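Local coordinates for protein dihydrodipicolinate synthase (Agrobacterium tumefaciens, PDB 3B4U) that probably catalyses the aldol-type condensation of pyruvate with aspartate semialdehyde that opens the lysine branch of bacterial biosynthesis, at residues A30-S35 against T258-W263. Numbering follows the deposited sequence.
Sequences ARRCLS and TGETIW
Arg32 and Glu260 form a bidentate salt bridge between the first helix of a TIM barrel, helix 23-35, and the loop that leaves helix 246-258 in the C-terminal helical region, a case of one ion pair linking parts of the chain distant in sequence. In the arginine, CG lies anti to the backbone N (chi1 170°), the chain continues extended and then bends at chi3 (56°), which presents the guanidinium end-on. Arg32 NH1 donates to Glu260 OE2 at 2.8 Å along a nearly straight bond, and Arg32 NH2 to Glu260 OE1 at 3.0 Å. The two flat groups are not coplanar: their planes stand 49° apart, and both nitrogens approach the oxygens from above the carboxylate plane. Over the centre of one guanidinium face sits the methyl of Thr258, with CG2 3.4 Å from Arg32 CZ. Thr258 OG1 is hydrogen-bonded to Val254 O and accepts from Glu260 N at 3.1 Å, an ST turn at the start of the loop that carries the glutamate. A further bond, from Arg32 NH2 to His29 ND1, helps fix the guanidinium's rotation. Glu260 OE1 is gripped twice, since the N-H of buried Trp263 NE1 points to Glu260 OE1 at 2.9 Å, in the indole plane and onto the anti lone pair.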
loop_
_atom_site.group_PDB
_atom_site.type_symbol
_atom_site.label_atom_id
_atom_site.label_comp_id
_atom_site.label_asym_id
_atom_site.label_seq_id
_atom_site.Cartn_x
_atom_site.Cartn_y
_atom_site.Cartn_z
ATOM N N ALA B 30 16.875 0.338 -20.149
ATOM C CA ALA B 30 17.462 -0.821 -19.483
ATOM C C ALA B 30 18.742 -1.259 -20.191
ATOM O O ALA B 30 19.756 -1.531 -19.556
ATOM C CB ALA B 30 16.465 -1.963 -19.433
ATOM N N ARG B 31 18.708 -1.354 -21.519
ATOM C CA ARG B 31 19.886 -1.771 -22.268
ATOM C C ARG B 31 21.039 -0.803 -22.053
ATOM O O ARG B 31 22.192 -1.221 -21.938
ATOM C CB ARG B 31 19.580 -1.842 -23.754
ATOM C CG ARG B 31 18.689 -3.007 -24.127
ATOM C CD ARG B 31 19.418 -4.331 -24.114
ATOM N NE ARG B 31 18.624 -5.410 -24.729
ATOM C CZ ARG B 31 18.917 -6.709 -24.646
ATOM N NH1 ARG B 31 18.118 -7.573 -25.233
ATOM N NH2 ARG B 31 19.975 -7.162 -23.995
ATOM N N ARG B 32 20.747 0.487 -22.010
ATOM C CA ARG B 32 21.777 1.508 -21.754
ATOM C C ARG B 32 22.385 1.309 -20.372
ATOM O O ARG B 32 23.610 1.327 -20.206
ATOM C CB ARG B 32 21.165 2.901 -21.916
ATOM C CG ARG B 32 22.091 4.018 -21.443
ATOM C CD ARG B 32 21.593 5.409 -21.848
ATOM N NE ARG B 32 20.234 5.628 -21.357
ATOM C CZ ARG B 32 19.230 6.137 -22.048
ATOM N NH1 ARG B 32 19.420 6.584 -23.273
ATOM N NH2 ARG B 32 18.031 6.196 -21.515
ATOM N N CYS B 33 21.557 1.128 -19.349
ATOM C CA CYS B 33 22.069 0.935 -18.005
ATOM C C CYS B 33 22.910 -0.332 -17.874
ATOM O O CYS B 33 23.977 -0.322 -17.227
ATOM C CB CYS B 33 20.890 0.898 -17.017
ATOM S SG CYS B 33 20.083 2.493 -16.751
ATOM N N LEU B 34 22.461 -1.408 -18.499
ATOM C CA LEU B 34 23.244 -2.639 -18.542
ATOM C C LEU B 34 24.568 -2.440 -19.260
ATOM O O LEU B 34 25.632 -2.772 -18.730
ATOM C CB LEU B 34 22.412 -3.754 -19.173
ATOM C CG LEU B 34 21.198 -4.233 -18.365
ATOM C CD1 LEU B 34 20.262 -5.043 -19.239
ATOM C CD2 LEU B 34 21.584 -5.032 -17.133
ATOM N N SER B 35 24.551 -1.759 -20.390
ATOM C CA SER B 35 25.779 -1.491 -21.139
ATOM C C SER B 35 26.769 -0.628 -20.377
ATOM O O SER B 35 27.989 -0.776 -20.523
ATOM C CB SER B 35 25.413 -0.803 -22.469
ATOM O OG SER B 35 26.573 -0.416 -23.212
ATOM N N THR B 258 20.583 12.166 -20.968
ATOM C CA THR B 258 20.326 11.429 -22.210
ATOM C C THR B 258 19.771 12.278 -23.342
ATOM O O THR B 258 19.778 11.837 -24.483
ATOM C CB THR B 258 19.324 10.277 -21.984
ATOM O OG1 THR B 258 18.059 10.820 -21.625
ATOM C CG2 THR B 258 19.820 9.323 -20.898
ATOM N N GLY B 259 19.206 13.433 -23.009
ATOM C CA GLY B 259 18.430 14.250 -23.946
ATOM C C GLY B 259 17.037 13.738 -24.254
ATOM O O GLY B 259 16.354 14.292 -25.110
ATOM N N GLU B 260 16.608 12.676 -23.578
ATOM C CA GLU B 260 15.289 12.084 -23.795
ATOM C C GLU B 260 14.260 12.821 -22.967
ATOM O O GLU B 260 14.293 12.787 -21.734
ATOM C CB GLU B 260 15.316 10.588 -23.473
ATOM C CG GLU B 260 16.219 9.795 -24.416
ATOM C CD GLU B 260 16.523 8.398 -23.994
ATOM O OE1 GLU B 260 16.007 7.936 -22.966
ATOM O OE2 GLU B 260 17.278 7.746 -24.734
ATOM N N THR B 261 13.315 13.480 -23.625
ATOM C CA THR B 261 12.305 14.266 -22.941
ATOM C C THR B 261 11.250 13.414 -22.226
ATOM O O THR B 261 10.578 13.929 -21.339
ATOM C CB THR B 261 11.583 15.225 -23.926
ATOM O OG1 THR B 261 11.001 14.437 -24.954
ATOM C CG2 THR B 261 12.566 16.214 -24.537
ATOM N N ILE B 262 11.102 12.159 -22.633
ATOM C CA ILE B 262 10.033 11.303 -22.095
ATOM C C ILE B 262 10.049 11.217 -20.564
ATOM O O ILE B 262 9.002 11.128 -19.930
ATOM C CB ILE B 262 10.080 9.903 -22.745
ATOM C CG1 ILE B 262 8.784 9.095 -22.522
ATOM C CG2 ILE B 262 11.283 9.102 -22.281
ATOM C CD1 ILE B 262 7.759 9.370 -23.567
ATOM N N TRP B 263 11.220 11.302 -19.943
ATOM C CA TRP B 263 11.360 10.972 -18.529
ATOM C C TRP B 263 10.738 11.980 -17.625
ATOM O O TRP B 263 10.499 11.634 -16.485
ATOM C CB TRP B 263 12.832 10.769 -18.179
ATOM C CG TRP B 263 13.408 9.706 -19.005
ATOM C CD1 TRP B 263 14.164 9.868 -20.117
ATOM C CD2 TRP B 263 13.203 8.292 -18.849
ATOM N NE1 TRP B 263 14.449 8.658 -20.672
ATOM C CE2 TRP B 263 13.866 7.665 -19.911
ATOM C CE3 TRP B 263 12.541 7.491 -17.895
ATOM C CZ2 TRP B 263 13.866 6.283 -20.065
ATOM C CZ3 TRP B 263 12.538 6.125 -18.051
ATOM C CH2 TRP B 263 13.208 5.521 -19.114
#